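Local structure of sensor protein (Geobacter sulfurreducens, 3H7M) at residues 18-26 against 165-173. The protein is probably a membrane-bound sensor histidine kinase, whose sensor domain, the part described here, resembles periplasmic solute-binding proteins. Residues are numbered along the deposited sequence; the frame is centred on the assembly and turned at random.
Sequences DRDYPPYEF and AMVPGMYII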
loop_
_atom_site.group_PDB
_atom_site.type_symbol
_atom_site.label_atom_id
_atom_site.label_comp_id
_atom_site.label_asym_id
_atom_site.label_seq_id
_atom_site.Cartn_x
_atom_site.Cartn_y
_atom_site.Cartn_z
ATOM N N ASP A 18 6.244 -4.020 -0.545
ATOM C CA ASP A 18 6.409 -3.638 -1.942
ATOM C C ASP A 18 7.654 -2.757 -2.072
ATOM O O ASP A 18 7.832 -1.814 -1.311
ATOM C CB ASP A 18 5.176 -2.863 -2.411
ATOM C CG ASP A 18 5.155 -2.625 -3.914
ATOM O OD1 ASP A 18 6.226 -2.406 -4.518
ATOM O OD2 ASP A 18 4.051 -2.634 -4.491
ATOM N N ARG A 19 8.511 -3.072 -3.038
ATOM C CA ARG A 19 9.726 -2.295 -3.265
ATOM C C ARG A 19 9.410 -0.934 -3.909
ATOM O O ARG A 19 10.257 -0.033 -3.912
ATOM C CB ARG A 19 10.706 -3.107 -4.130
ATOM C CG ARG A 19 10.784 -2.709 -5.595
ATOM C CD ARG A 19 11.478 -3.777 -6.474
ATOM N NE ARG A 19 12.900 -3.986 -6.190
ATOM C CZ ARG A 19 13.839 -3.036 -6.198
ATOM N NH1 ARG A 19 13.537 -1.765 -6.471
ATOM N NH2 ARG A 19 15.100 -3.365 -5.945
ATOM N N ASP A 20 8.175 -0.779 -4.402
ATOM C CA ASP A 20 7.726 0.456 -5.059
ATOM C C ASP A 20 6.357 1.005 -4.626
ATOM O O ASP A 20 5.445 1.118 -5.454
ATOM C CB ASP A 20 7.683 0.257 -6.573
ATOM C CG ASP A 20 9.052 0.255 -7.198
ATOM O OD1 ASP A 20 9.761 1.273 -7.068
ATOM O OD2 ASP A 20 9.423 -0.761 -7.822
ATOM N N TYR A 21 6.214 1.365 -3.353
ATOM C CA TYR A 21 4.946 1.893 -2.870
ATOM C C TYR A 21 5.169 3.098 -1.940
ATOM O O TYR A 21 4.752 3.087 -0.785
ATOM C CB TYR A 21 4.166 0.789 -2.124
ATOM C CG TYR A 21 2.656 0.895 -2.239
ATOM C CD1 TYR A 21 2.017 0.596 -3.444
ATOM C CD2 TYR A 21 1.869 1.341 -1.162
ATOM C CE1 TYR A 21 0.639 0.736 -3.589
ATOM C CE2 TYR A 21 0.487 1.494 -1.296
ATOM C CZ TYR A 21 -0.122 1.187 -2.522
ATOM O OH TYR A 21 -1.480 1.337 -2.709
ATOM N N PRO A 22 5.838 4.153 -2.431
ATOM C CA PRO A 22 6.079 5.329 -1.598
ATOM C C PRO A 22 4.809 6.112 -1.374
ATOM O O PRO A 22 3.911 6.106 -2.194
ATOM C CB PRO A 22 7.098 6.121 -2.411
ATOM C CG PRO A 22 6.680 5.818 -3.808
ATOM C CD PRO A 22 6.490 4.318 -3.740
ATOM N N PRO A 23 4.719 6.812 -0.251
ATOM C CA PRO A 23 5.701 6.933 0.821
ATOM C C PRO A 23 5.588 5.860 1.902
ATOM O O PRO A 23 6.240 5.980 2.936
ATOM C CB PRO A 23 5.380 8.300 1.377
ATOM C CG PRO A 23 3.901 8.269 1.365
ATOM C CD PRO A 23 3.598 7.733 -0.017
ATOM N N TYR A 24 4.770 4.829 1.682
ATOM C CA TYR A 24 4.605 3.786 2.687
ATOM C C TYR A 24 5.810 2.890 2.807
ATOM O O TYR A 24 6.304 2.657 3.910
ATOM C CB TYR A 24 3.364 2.946 2.405
ATOM C CG TYR A 24 2.099 3.775 2.450
ATOM C CD1 TYR A 24 1.781 4.519 3.569
ATOM C CD2 TYR A 24 1.261 3.869 1.345
ATOM C CE1 TYR A 24 0.658 5.349 3.594
ATOM C CE2 TYR A 24 0.142 4.699 1.359
ATOM C CZ TYR A 24 -0.151 5.431 2.481
ATOM O OH TYR A 24 -1.273 6.236 2.494
ATOM N N GLU A 25 6.275 2.380 1.675
ATOM C CA GLU A 25 7.445 1.519 1.662
ATOM C C GLU A 25 8.101 1.512 0.295
ATOM O O GLU A 25 7.414 1.503 -0.732
ATOM C CB GLU A 25 7.077 0.085 2.069
ATOM C CG GLU A 25 5.958 -0.556 1.263
ATOM C CD GLU A 25 5.485 -1.854 1.881
ATOM O OE1 GLU A 25 5.614 -1.982 3.112
ATOM O OE2 GLU A 25 4.967 -2.736 1.154
ATOM N N PHE A 26 9.433 1.515 0.286
ATOM C CA PHE A 26 10.170 1.503 -0.959
ATOM C C PHE A 26 11.670 1.451 -0.742
ATOM O O PHE A 26 12.187 1.930 0.273
ATOM C CB PHE A 26 9.834 2.754 -1.781
ATOM C CG PHE A 26 10.209 4.043 -1.106
ATOM C CD1 PHE A 26 11.425 4.657 -1.375
ATOM C CD2 PHE A 26 9.350 4.636 -0.175
ATOM C CE1 PHE A 26 11.799 5.862 -0.722
ATOM C CE2 PHE A 26 9.699 5.840 0.492
ATOM C CZ PHE A 26 10.927 6.450 0.216
ATOM N N ALA A 165 -3.927 4.695 -5.171
ATOM C CA ALA A 165 -4.014 5.291 -3.856
ATOM C C ALA A 165 -3.583 6.736 -3.966
ATOM O O ALA A 165 -2.548 7.071 -4.547
ATOM C CB ALA A 165 -3.138 4.544 -2.872
ATOM N N MET A 166 -4.416 7.589 -3.408
ATOM C CA MET A 166 -4.194 9.005 -3.413
ATOM C C MET A 166 -2.782 9.478 -3.036
ATOM O O MET A 166 -2.073 10.112 -3.839
ATOM C CB MET A 166 -5.204 9.638 -2.471
ATOM C CG MET A 166 -4.982 11.090 -2.243
ATOM S SD MET A 166 -5.702 12.023 -3.569
ATOM C CE MET A 166 -7.357 12.261 -2.853
ATOM N N VAL A 167 -2.374 9.185 -1.811
ATOM C CA VAL A 167 -1.095 9.664 -1.343
ATOM C C VAL A 167 0.049 9.182 -2.212
ATOM O O VAL A 167 0.862 9.968 -2.686
ATOM C CB VAL A 167 -0.927 9.323 0.141
ATOM C CG1 VAL A 167 0.498 9.617 0.611
ATOM C CG2 VAL A 167 -1.935 10.168 0.930
ATOM N N PRO A 168 0.127 7.889 -2.436
ATOM C CA PRO A 168 1.220 7.433 -3.294
ATOM C C PRO A 168 1.146 8.171 -4.651
ATOM O O PRO A 168 2.166 8.486 -5.273
ATOM C CB PRO A 168 0.937 5.952 -3.435
ATOM C CG PRO A 168 0.361 5.611 -2.029
ATOM C CD PRO A 168 -0.583 6.765 -1.793
ATOM N N GLY A 169 -0.078 8.448 -5.080
ATOM C CA GLY A 169 -0.309 9.126 -6.336
ATOM C C GLY A 169 0.385 10.461 -6.356
ATOM O O GLY A 169 1.175 10.740 -7.249
ATOM N N MET A 170 0.082 11.288 -5.367
ATOM C CA MET A 170 0.711 12.585 -5.265
ATOM C C MET A 170 2.223 12.454 -5.141
ATOM O O MET A 170 2.958 13.165 -5.805
ATOM C CB MET A 170 0.140 13.335 -4.074
ATOM C CG MET A 170 -1.383 13.481 -4.146
ATOM S SD MET A 170 -1.943 13.929 -5.833
ATOM C CE MET A 170 -1.649 15.688 -5.860
ATOM N N TYR A 171 2.703 11.538 -4.309
ATOM C CA TYR A 171 4.149 11.395 -4.175
ATOM C C TYR A 171 4.774 11.010 -5.479
ATOM O O TYR A 171 5.853 11.472 -5.822
ATOM C CB TYR A 171 4.532 10.352 -3.128
ATOM C CG TYR A 171 4.500 10.910 -1.725
ATOM C CD1 TYR A 171 3.292 11.128 -1.064
ATOM C CD2 TYR A 171 5.681 11.251 -1.064
ATOM C CE1 TYR A 171 3.258 11.674 0.231
ATOM C CE2 TYR A 171 5.658 11.795 0.227
ATOM C CZ TYR A 171 4.445 12.001 0.867
ATOM O OH TYR A 171 4.426 12.534 2.135
ATOM N N ILE A 172 4.088 10.155 -6.217
ATOM C CA ILE A 172 4.613 9.707 -7.482
ATOM C C ILE A 172 4.606 10.817 -8.526
ATOM O O ILE A 172 5.522 10.931 -9.329
ATOM C CB ILE A 172 3.808 8.506 -7.995
ATOM C CG1 ILE A 172 4.139 7.275 -7.147
ATOM C CG2 ILE A 172 4.149 8.230 -9.431
ATOM C CD1 ILE A 172 3.191 6.094 -7.349
ATOM N N ILE A 173 3.569 11.641 -8.495
ATOM C CA ILE A 173 3.449 12.698 -9.460
ATOM C C ILE A 173 4.619 13.638 -9.307
ATOM O O ILE A 173 5.177 14.112 -10.298
ATOM C CB ILE A 173 2.120 13.452 -9.287
ATOM C CG1 ILE A 173 0.997 12.657 -9.947
ATOM C CG2 ILE A 173 2.204 14.826 -9.913
ATOM C CD1 ILE A 173 -0.368 13.252 -9.702
#
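The CB-CG-CD edge of Pro23 covers one face of the Tyr171 ring: CG sits over its centre, 3.7 Å from the centroid and only 13° off the normal, a CH-pi contact. At the edge of that ring, in its plane, is the carbonyl O of Val167, one helical turn back. Tyr171 CG is anti to its own carbonyl carbon; this chi1 of -82° carries the ring back along the helix towards Val167, and chi2 of 76° turns a face to the proline, while the tyrosine hydroxyl is hydrogen-bonded to the backbone O of Leu229. Proline suits position 23 because its ring presents polarised C-H groups to the aromatic cloud; the cis peptide bond before it bends the chain sharply there. With an alanine in place of Tyr171, Pro23 would probably lose its aromatic platform and the Leu229 carbonyl this hydroxyl partner. Val167 adds a methyl to the seat, its CG1 lying 3.7 Å from Pro23 CD.

Pro168, in the first turn of the helix, is met obliquely by two tyrosines: its CG is 3.5 Å from Tyr24 CE2 and a looser 4.2 Å from Tyr21 CE2. A proline is well placed here, since the first turn of a helix has no need of its missing N-H. Tyr21 OH reaches Ala165 CB at 3.6 Å, where the small N-cap residue accommodates it.

The bulged turn between strands 20-21 and 25-27 thus packs on the start of helix 166-175, probably joining the two lobes of the periplasmic binding protein fold, between which such proteins have their ligand cleft. No conventional hydrogen bond joins the segments; the polar element is a CA-H...O contact from Pro168 CA to Pro22 O (3.2 Å), so cohesion rests mainly on proline-aromatic and apolar packing.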